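Local coordinates for GGDEF and EAL domain-containing protein (Vibrio cholerae O1 str. 2010EL-1786, PDB 6PWK), which probably acts as a c-di-GMP receptor whose GGDEF and EAL domains relay the nucleotide signal to control large adhesins, and so cell adhesion and biofilm formation, at residues Q185-L190 with V228-N233; E192-N197 with S221-D226. All blocks are in the same frame, centred on the assembly; numbering follows the deposited sequence.

Contact 1 (Q185-L190 with V228-N233). With C2E (9,9'-[(2R,3R,3aS,5S,7aR,9R,10R,10aS,12S,14aR)-3,5,10,12-tetrahydroxy-5,12-dioxidooctahydro-2H,7H-difuro[3,2-d:3',2'-j][1,3,7,9,2,8]tetraoxadiphosphacyclododecine-2,9-diyl]bis(2-amino-1,9-dihydro-6H-purin-6-one)), chain C.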
loop_
_atom_site.group_PDB
_atom_site.type_symbol
_atom_site.label_atom_id
_atom_site.label_comp_id
_atom_site.label_asym_id
_atom_site.label_seq_id
_atom_site.Cartn_x
_atom_site.Cartn_y
_atom_site.Cartn_z
ATOM N N GLN A 185 2.096 -5.640 18.362
ATOM C CA GLN A 185 3.134 -4.692 18.754
ATOM C C GLN A 185 4.024 -5.254 19.856
ATOM O O GLN A 185 5.202 -4.889 19.943
ATOM C CB GLN A 185 2.499 -3.371 19.185
ATOM C CG GLN A 185 1.901 -2.588 18.026
ATOM C CD GLN A 185 0.917 -1.527 18.472
ATOM O OE1 GLN A 185 1.087 -0.900 19.519
ATOM N NE2 GLN A 185 -0.126 -1.322 17.678
ATOM N N GLN A 186 3.489 -6.139 20.699
ATOM C CA GLN A 186 4.321 -6.770 21.718
ATOM C C GLN A 186 5.348 -7.703 21.089
ATOM O O GLN A 186 6.512 -7.724 21.509
ATOM C CB GLN A 186 3.447 -7.523 22.720
ATOM C CG GLN A 186 2.663 -6.619 23.657
ATOM C CD GLN A 186 1.679 -7.385 24.520
ATOM O OE1 GLN A 186 1.128 -8.402 24.102
ATOM N NE2 GLN A 186 1.456 -6.899 25.734
ATOM N N TRP A 187 4.939 -8.482 20.083
ATOM C CA TRP A 187 5.885 -9.350 19.387
ATOM C C TRP A 187 7.000 -8.537 18.745
ATOM O O TRP A 187 8.181 -8.884 18.854
ATOM C CB TRP A 187 5.165 -10.188 18.327
ATOM C CG TRP A 187 4.502 -11.428 18.845
ATOM C CD1 TRP A 187 3.170 -11.718 18.810
ATOM C CD2 TRP A 187 5.140 -12.550 19.469
ATOM N NE1 TRP A 187 2.938 -12.949 19.372
ATOM C CE2 TRP A 187 4.130 -13.481 19.787
ATOM C CE3 TRP A 187 6.467 -12.858 19.789
ATOM C CZ2 TRP A 187 4.403 -14.697 20.410
ATOM C CZ3 TRP A 187 6.737 -14.067 20.410
ATOM C CH2 TRP A 187 5.710 -14.970 20.712
ATOM N N LYS A 188 6.638 -7.444 18.066
ATOM C CA LYS A 188 7.641 -6.619 17.402
ATOM C C LYS A 188 8.639 -6.051 18.404
ATOM O O LYS A 188 9.848 -6.032 18.145
ATOM C CB LYS A 188 6.963 -5.494 16.623
ATOM C CG LYS A 188 7.930 -4.587 15.882
ATOM C CD LYS A 188 7.238 -3.332 15.380
ATOM C CE LYS A 188 8.239 -2.346 14.802
ATOM N NZ LYS A 188 7.682 -0.966 14.748
ATOM N N THR A 189 8.151 -5.588 19.558
ATOM C CA THR A 189 9.051 -5.071 20.585
ATOM C C THR A 189 10.004 -6.153 21.080
ATOM O O THR A 189 11.197 -5.896 21.278
ATOM C CB THR A 189 8.245 -4.495 21.752
ATOM O OG1 THR A 189 7.355 -3.481 21.268
ATOM C CG2 THR A 189 9.170 -3.886 22.795
ATOM N N LEU A 190 9.495 -7.373 21.276
ATOM C CA LEU A 190 10.346 -8.460 21.750
ATOM C C LEU A 190 11.416 -8.811 20.725
ATOM O O LEU A 190 12.575 -9.046 21.088
ATOM C CB LEU A 190 9.496 -9.686 22.085
ATOM C CG LEU A 190 10.261 -10.914 22.584
ATOM C CD1 LEU A 190 11.042 -10.576 23.839
ATOM C CD2 LEU A 190 9.320 -12.082 22.831
ATOM N N VAL A 228 13.229 -19.008 27.764
ATOM C CA VAL A 228 12.129 -19.385 26.883
ATOM C C VAL A 228 12.574 -19.183 25.442
ATOM O O VAL A 228 13.093 -18.118 25.092
ATOM C CB VAL A 228 10.860 -18.569 27.183
ATOM C CG1 VAL A 228 9.736 -18.981 26.246
ATOM C CG2 VAL A 228 10.445 -18.741 28.634
ATOM N N ARG A 229 12.355 -20.195 24.608
ATOM C CA ARG A 229 12.781 -20.173 23.216
ATOM C C ARG A 229 11.618 -19.790 22.309
ATOM O O ARG A 229 10.499 -20.283 22.475
ATOM C CB ARG A 229 13.340 -21.537 22.807
ATOM C CG ARG A 229 14.035 -21.561 21.458
ATOM C CD ARG A 229 14.829 -22.848 21.297
ATOM N NE ARG A 229 15.404 -22.984 19.963
ATOM C CZ ARG A 229 14.782 -23.562 18.941
ATOM N NH1 ARG A 229 13.561 -24.055 19.102
ATOM N NH2 ARG A 229 15.378 -23.649 17.761
ATOM N N TYR A 230 11.889 -18.907 21.348
ATOM C CA TYR A 230 10.892 -18.434 20.395
ATOM C C TYR A 230 11.353 -18.753 18.981
ATOM O O TYR A 230 12.492 -18.446 18.613
ATOM C CB TYR A 230 10.658 -16.925 20.536
ATOM C CG TYR A 230 10.209 -16.479 21.911
ATOM C CD1 TYR A 230 11.135 -16.163 22.896
ATOM C CD2 TYR A 230 8.860 -16.368 22.220
ATOM C CE1 TYR A 230 10.732 -15.752 24.152
ATOM C CE2 TYR A 230 8.446 -15.958 23.476
ATOM C CZ TYR A 230 9.387 -15.651 24.437
ATOM O OH TYR A 230 8.981 -15.244 25.687
ATOM N N THR A 231 10.470 -19.359 18.191
ATOM C CA THR A 231 10.754 -19.658 16.794
ATOM C C THR A 231 10.029 -18.668 15.886
ATOM O O THR A 231 9.178 -17.890 16.321
ATOM C CB THR A 231 10.362 -21.099 16.451
ATOM O OG1 THR A 231 8.939 -21.250 16.546
ATOM C CG2 THR A 231 11.034 -22.071 17.410
ATOM N N ALA A 232 10.376 -18.718 14.597
ATOM C CA ALA A 232 9.984 -17.657 13.674
ATOM C C ALA A 232 8.478 -17.632 13.435
ATOM O O ALA A 232 7.887 -16.554 13.309
ATOM C CB ALA A 232 10.736 -17.813 12.354
ATOM N N ASN A 233 7.837 -18.801 13.369
ATOM C CA ASN A 233 6.398 -18.835 13.127
ATOM C C ASN A 233 5.583 -18.285 14.289
ATOM O O ASN A 233 4.362 -18.145 14.155
ATOM C CB ASN A 233 5.941 -20.261 12.811
ATOM C CG ASN A 233 6.164 -20.635 11.358
ATOM O OD1 ASN A 233 6.340 -19.767 10.503
ATOM N ND2 ASN A 233 6.147 -21.933 11.070
HETATM P P1 C2E C . 10.418 -23.251 6.477
HETATM O O2P C2E C . 11.047 -22.588 5.282
HETATM O O1P C2E C . 9.513 -24.305 5.905
HETATM O "O5'" C2E C . 11.518 -24.083 7.361
HETATM C "C5'" C2E C . 11.257 -25.418 7.641
HETATM C "C4'" C2E C . 10.624 -25.459 9.059
HETATM O "O4'" C2E C . 10.250 -26.669 9.356
HETATM C "C3'" C2E C . 11.669 -25.126 10.140
HETATM O "O3'" C2E C . 10.989 -24.878 11.273
HETATM C "C2'" C2E C . 12.367 -26.487 10.287
HETATM O "O2'" C2E C . 13.134 -26.534 11.564
HETATM C "C1'" C2E C . 11.317 -27.246 10.420
HETATM N N9 C2E C . 11.376 -28.656 10.130
HETATM C C8 C2E C . 12.550 -28.691 9.453
HETATM N N7 C2E C . 12.752 -29.984 9.090
HETATM C C5 C2E C . 11.730 -30.714 9.522
HETATM C C6 C2E C . 11.362 -32.205 9.430
HETATM O O6 C2E C . 12.064 -32.989 8.887
HETATM N N1 C2E C . 10.144 -32.674 10.019
HETATM C C2 C2E C . 9.242 -31.777 10.695
HETATM N N2 C2E C . 7.987 -32.199 11.311
HETATM N N3 C2E C . 9.618 -30.375 10.759
HETATM C C4 C2E C . 10.881 -29.878 10.156
HETATM P P11 C2E C . 11.426 -23.445 11.985
HETATM O O21 C2E C . 12.813 -23.337 12.561
HETATM O O11 C2E C . 10.493 -23.257 13.154
HETATM O O5A C2E C . 11.029 -22.359 10.806
HETATM C C5A C2E C . 9.645 -22.181 10.687
HETATM C C4A C2E C . 9.357 -21.124 9.700
HETATM O O4A C2E C . 9.752 -19.970 10.167
HETATM C C3A C2E C . 10.212 -21.399 8.274
HETATM O O3A C2E C . 9.408 -22.267 7.346
HETATM C C2A C2E C . 10.390 -20.295 7.775
HETATM O O2A C2E C . 9.237 -19.940 6.873
HETATM C C1A C2E C . 10.478 -19.275 9.038
HETATM N N91 C2E C . 11.730 -19.031 9.346
HETATM C C81 C2E C . 12.595 -19.766 10.063
HETATM N N71 C2E C . 13.749 -19.073 10.086
HETATM C C51 C2E C . 13.584 -17.947 9.399
HETATM C C61 C2E C . 14.525 -16.789 9.087
HETATM O O61 C2E C . 15.628 -16.832 9.502
HETATM N N11 C2E C . 14.086 -15.673 8.307
HETATM C C21 C2E C . 12.740 -15.633 7.808
HETATM N N21 C2E C . 12.296 -14.496 7.015
HETATM N N31 C2E C . 11.845 -16.752 8.111
HETATM C C41 C2E C . 12.313 -17.912 8.927
#
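Q185 O, in the helical turn that carries W187 and L190 up to Y230, accepts two hydrogen bonds from T189. T189 N comes in at 3.1 Å from Q185 O on one face of the carbonyl plane, and T189 OG1 at 2.9 Å from Q185 O on the other. The contact itself is apolar and buried. L190 CD2 sits over one face of the Y230 ring, 4.0 Å from its centroid and 15° off the normal, a CH-pi contact displaced a little toward the rim. L190 has CG opposite its backbone N (chi1 179°), which sends the branch out to the ring. W187 meets the same ring with the rim of its six-membered ring: W187 CZ3 is 3.6 Å from Y230 CD2, which lies near the indole plane. The planes stand at 82°, but the approach is oblique. W187 NE1 bonds N157 OD1, tying helix 184-197 to helix 148-164 of the GGDEF domain. The contact thus joins the helix leading from the GGDEF domain into the EAL domain to the short hairpin strand 228-231, beside the EAL c-di-GMP pocket, with F237 of helix 232-241 against W187 and F223 of strand 214-225 stacked on Y230.

Contact 2 (E192-N197 with S221-D226). With C2E (9,9'-[(2R,3R,3aS,5S,7aR,9R,10R,10aS,12S,14aR)-3,5,10,12-tetrahydroxy-5,12-dioxidooctahydro-2H,7H-difuro[3,2-d:3',2'-j][1,3,7,9,2,8]tetraoxadiphosphacyclododecine-2,9-diyl]bis(2-amino-1,9-dihydro-6H-purin-6-one)), chain C.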
loop_
_atom_site.group_PDB
_atom_site.type_symbol
_atom_site.label_atom_id
_atom_site.label_comp_id
_atom_site.label_asym_id
_atom_site.label_seq_id
_atom_site.Cartn_x
_atom_site.Cartn_y
_atom_site.Cartn_z
ATOM N N GLU A 192 12.674 -6.773 18.421
ATOM C CA GLU A 192 13.638 -5.679 18.498
ATOM C C GLU A 192 14.546 -5.836 19.710
ATOM O O GLU A 192 15.750 -5.567 19.636
ATOM C CB GLU A 192 12.912 -4.335 18.553
ATOM C CG GLU A 192 12.129 -3.980 17.302
ATOM C CD GLU A 192 11.311 -2.715 17.475
ATOM O OE1 GLU A 192 10.990 -2.066 16.458
ATOM O OE2 GLU A 192 10.994 -2.366 18.633
ATOM N N GLU A 193 13.980 -6.267 20.838
ATOM C CA GLU A 193 14.790 -6.536 22.020
ATOM C C GLU A 193 15.770 -7.673 21.760
ATOM O O GLU A 193 16.945 -7.593 22.137
ATOM C CB GLU A 193 13.879 -6.857 23.204
ATOM C CG GLU A 193 14.565 -6.880 24.554
ATOM C CD GLU A 193 13.606 -7.210 25.680
ATOM O OE1 GLU A 193 14.025 -7.158 26.856
ATOM O OE2 GLU A 193 12.431 -7.519 25.390
ATOM N N ALA A 194 15.306 -8.738 21.098
ATOM C CA ALA A 194 16.179 -9.866 20.793
ATOM C C ALA A 194 17.265 -9.474 19.802
ATOM O O ALA A 194 18.405 -9.947 19.900
ATOM C CB ALA A 194 15.356 -11.031 20.249
ATOM N N ILE A 195 16.930 -8.620 18.833
ATOM C CA ILE A 195 17.937 -8.141 17.892
ATOM C C ILE A 195 18.967 -7.280 18.611
ATOM O O ILE A 195 20.173 -7.393 18.362
ATOM C CB ILE A 195 17.259 -7.376 16.738
ATOM C CG1 ILE A 195 16.449 -8.337 15.866
ATOM C CG2 ILE A 195 18.291 -6.627 15.909
ATOM C CD1 ILE A 195 15.694 -7.655 14.746
ATOM N N HIS A 196 18.512 -6.426 19.532
ATOM C CA HIS A 196 19.414 -5.486 20.185
ATOM C C HIS A 196 20.382 -6.196 21.125
ATOM O O HIS A 196 21.553 -5.812 21.222
ATOM C CB HIS A 196 18.604 -4.433 20.944
ATOM C CG HIS A 196 19.413 -3.258 21.398
ATOM N ND1 HIS A 196 19.690 -3.013 22.725
ATOM C CD2 HIS A 196 20.001 -2.259 20.699
ATOM C CE1 HIS A 196 20.415 -1.913 22.826
ATOM N NE2 HIS A 196 20.618 -1.437 21.610
ATOM N N ASN A 197 19.917 -7.233 21.819
ATOM C CA ASN A 197 20.724 -7.937 22.805
ATOM C C ASN A 197 21.385 -9.194 22.252
ATOM O O ASN A 197 22.044 -9.914 23.012
ATOM C CB ASN A 197 19.867 -8.302 24.023
ATOM C CG ASN A 197 19.237 -7.086 24.674
ATOM O OD1 ASN A 197 19.772 -6.535 25.637
ATOM N ND2 ASN A 197 18.091 -6.662 24.153
ATOM N N SER A 221 16.173 -19.284 12.144
ATOM C CA SER A 221 16.427 -18.301 13.185
ATOM C C SER A 221 15.490 -18.513 14.365
ATOM O O SER A 221 14.302 -18.800 14.190
ATOM C CB SER A 221 16.270 -16.878 12.642
ATOM O OG SER A 221 17.190 -16.629 11.592
ATOM N N ALA A 222 16.041 -18.373 15.568
ATOM C CA ALA A 222 15.272 -18.393 16.801
ATOM C C ALA A 222 15.989 -17.517 17.817
ATOM O O ALA A 222 17.154 -17.156 17.637
ATOM C CB ALA A 222 15.101 -19.820 17.339
ATOM N N PHE A 223 15.279 -17.166 18.886
ATOM C CA PHE A 223 15.896 -16.411 19.967
ATOM C C PHE A 223 15.299 -16.862 21.291
ATOM O O PHE A 223 14.225 -17.467 21.339
ATOM C CB PHE A 223 15.728 -14.896 19.781
ATOM C CG PHE A 223 14.313 -14.412 19.930
ATOM C CD1 PHE A 223 13.829 -14.011 21.166
ATOM C CD2 PHE A 223 13.473 -14.341 18.833
ATOM C CE1 PHE A 223 12.531 -13.557 21.305
ATOM C CE2 PHE A 223 12.173 -13.888 18.965
ATOM C CZ PHE A 223 11.702 -13.497 20.203
ATOM N N GLU A 224 16.013 -16.554 22.370
ATOM C CA GLU A 224 15.626 -16.987 23.705
ATOM C C GLU A 224 15.694 -15.810 24.669
ATOM O O GLU A 224 16.667 -15.050 24.664
ATOM C CB GLU A 224 16.521 -18.135 24.188
ATOM C CG GLU A 224 16.379 -19.397 23.350
ATOM C CD GLU A 224 17.208 -20.555 23.864
ATOM O OE1 GLU A 224 17.420 -21.515 23.095
ATOM O OE2 GLU A 224 17.646 -20.508 25.031
ATOM N N LYS A 225 14.652 -15.664 25.487
ATOM C CA LYS A 225 14.598 -14.655 26.536
ATOM C C LYS A 225 14.136 -15.320 27.823
ATOM O O LYS A 225 13.070 -15.944 27.851
ATOM C CB LYS A 225 13.658 -13.506 26.164
ATOM C CG LYS A 225 13.581 -12.419 27.224
ATOM C CD LYS A 225 12.413 -11.482 26.982
ATOM C CE LYS A 225 12.498 -10.251 27.868
ATOM N NZ LYS A 225 11.333 -9.346 27.668
ATOM N N ASP A 226 14.936 -15.183 28.881
ATOM C CA ASP A 226 14.624 -15.745 30.196
ATOM C C ASP A 226 14.336 -17.243 30.108
ATOM O O ASP A 226 13.347 -17.746 30.645
ATOM C CB ASP A 226 13.457 -14.999 30.846
ATOM C CG ASP A 226 13.784 -13.548 31.144
ATOM O OD1 ASP A 226 14.937 -13.262 31.531
ATOM O OD2 ASP A 226 12.886 -12.692 30.993
HETATM P P1 C2E C . 10.418 -23.251 6.477
HETATM O O2P C2E C . 11.047 -22.588 5.282
HETATM O O1P C2E C . 9.513 -24.305 5.905
HETATM O "O5'" C2E C . 11.518 -24.083 7.361
HETATM C "C5'" C2E C . 11.257 -25.418 7.641
HETATM C "C4'" C2E C . 10.624 -25.459 9.059
HETATM O "O4'" C2E C . 10.250 -26.669 9.356
HETATM C "C3'" C2E C . 11.669 -25.126 10.140
HETATM O "O3'" C2E C . 10.989 -24.878 11.273
HETATM C "C2'" C2E C . 12.367 -26.487 10.287
HETATM O "O2'" C2E C . 13.134 -26.534 11.564
HETATM C "C1'" C2E C . 11.317 -27.246 10.420
HETATM N N9 C2E C . 11.376 -28.656 10.130
HETATM C C8 C2E C . 12.550 -28.691 9.453
HETATM N N7 C2E C . 12.752 -29.984 9.090
HETATM C C5 C2E C . 11.730 -30.714 9.522
HETATM C C6 C2E C . 11.362 -32.205 9.430
HETATM O O6 C2E C . 12.064 -32.989 8.887
HETATM N N1 C2E C . 10.144 -32.674 10.019
HETATM C C2 C2E C . 9.242 -31.777 10.695
HETATM N N2 C2E C . 7.987 -32.199 11.311
HETATM N N3 C2E C . 9.618 -30.375 10.759
HETATM C C4 C2E C . 10.881 -29.878 10.156
HETATM P P11 C2E C . 11.426 -23.445 11.985
HETATM O O21 C2E C . 12.813 -23.337 12.561
HETATM O O11 C2E C . 10.493 -23.257 13.154
HETATM O O5A C2E C . 11.029 -22.359 10.806
HETATM C C5A C2E C . 9.645 -22.181 10.687
HETATM C C4A C2E C . 9.357 -21.124 9.700
HETATM O O4A C2E C . 9.752 -19.970 10.167
HETATM C C3A C2E C . 10.212 -21.399 8.274
HETATM O O3A C2E C . 9.408 -22.267 7.346
HETATM C C2A C2E C . 10.390 -20.295 7.775
HETATM O O2A C2E C . 9.237 -19.940 6.873
HETATM C C1A C2E C . 10.478 -19.275 9.038
HETATM N N91 C2E C . 11.730 -19.031 9.346
HETATM C C81 C2E C . 12.595 -19.766 10.063
HETATM N N71 C2E C . 13.749 -19.073 10.086
HETATM C C51 C2E C . 13.584 -17.947 9.399
HETATM C C61 C2E C . 14.525 -16.789 9.087
HETATM O O61 C2E C . 15.628 -16.832 9.502
HETATM N N11 C2E C . 14.086 -15.673 8.307
HETATM C C21 C2E C . 12.740 -15.633 7.808
HETATM N N21 C2E C . 12.296 -14.496 7.015
HETATM N N31 C2E C . 11.845 -16.752 8.111
HETATM C C41 C2E C . 12.313 -17.912 8.927
#
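A194 lays its methyl over the F223 ring: A194 CB sits 3.8 Å from the ring centroid and 24° off the normal, a CH-pi contact shifted toward the CG-CD1 side, with CD1 of F223 3.5 Å from A194 CB. This is the apolar centre of the contact, where the two segments' CA atoms are nearest, those of A194 and F223 lying 6.6 Å apart. F223 holds its ring with CG between backbone N and carbonyl carbon (chi1 68°), which turns a ring face under the A194 methyl.

Toward the end of the strand, E193 and K225 supply the polar part. Both chains are extended and run across each other at about a right angle. K225 NZ donates to E193 OE2 at 3.1 Å, arriving on the syn side of that oxygen and 26° out of the carboxylate plane, a salt bridge through one oxygen. W199, in the loop after the helix, packs against E193, A194 and K225.

At the other end of the strand segment, S221 grips the Hoogsteen edge of one guanine of c-di-GMP. S221 N bonds N71 almost straight, and S221 OG bonds O61 of c-di-GMP at 2.6 Å. A buried methyl-on-ring contact thus holds helix to strand, a partly exposed ion pair probably adds some electrostatic attraction, and the two S221 bonds to N71 and O61 are consistent with recognition of guanine.

Helix 184-197 supplies the first half of both contacts, residues 185-190 to contact 1 and 192-197 to contact 2. From there the chain runs out along strand 200-209 and back along strand 214-225, whose last part returns to the helix and closes contact 2 around the hairpin. A tight turn leads into strand 228-231, and contact 1 closes the longer loop, so the loop of contact 2 lies within that of contact 1. The two strands are antiparallel neighbours, with a probable hydrogen bond from Y230 N to F223 O, and L190 packs on K225. Together the two contacts fasten the helix to the hairpin of strands 214-225 and 228-231 in the EAL sheet, while S221, A232 and N233 touch the same c-di-GMP.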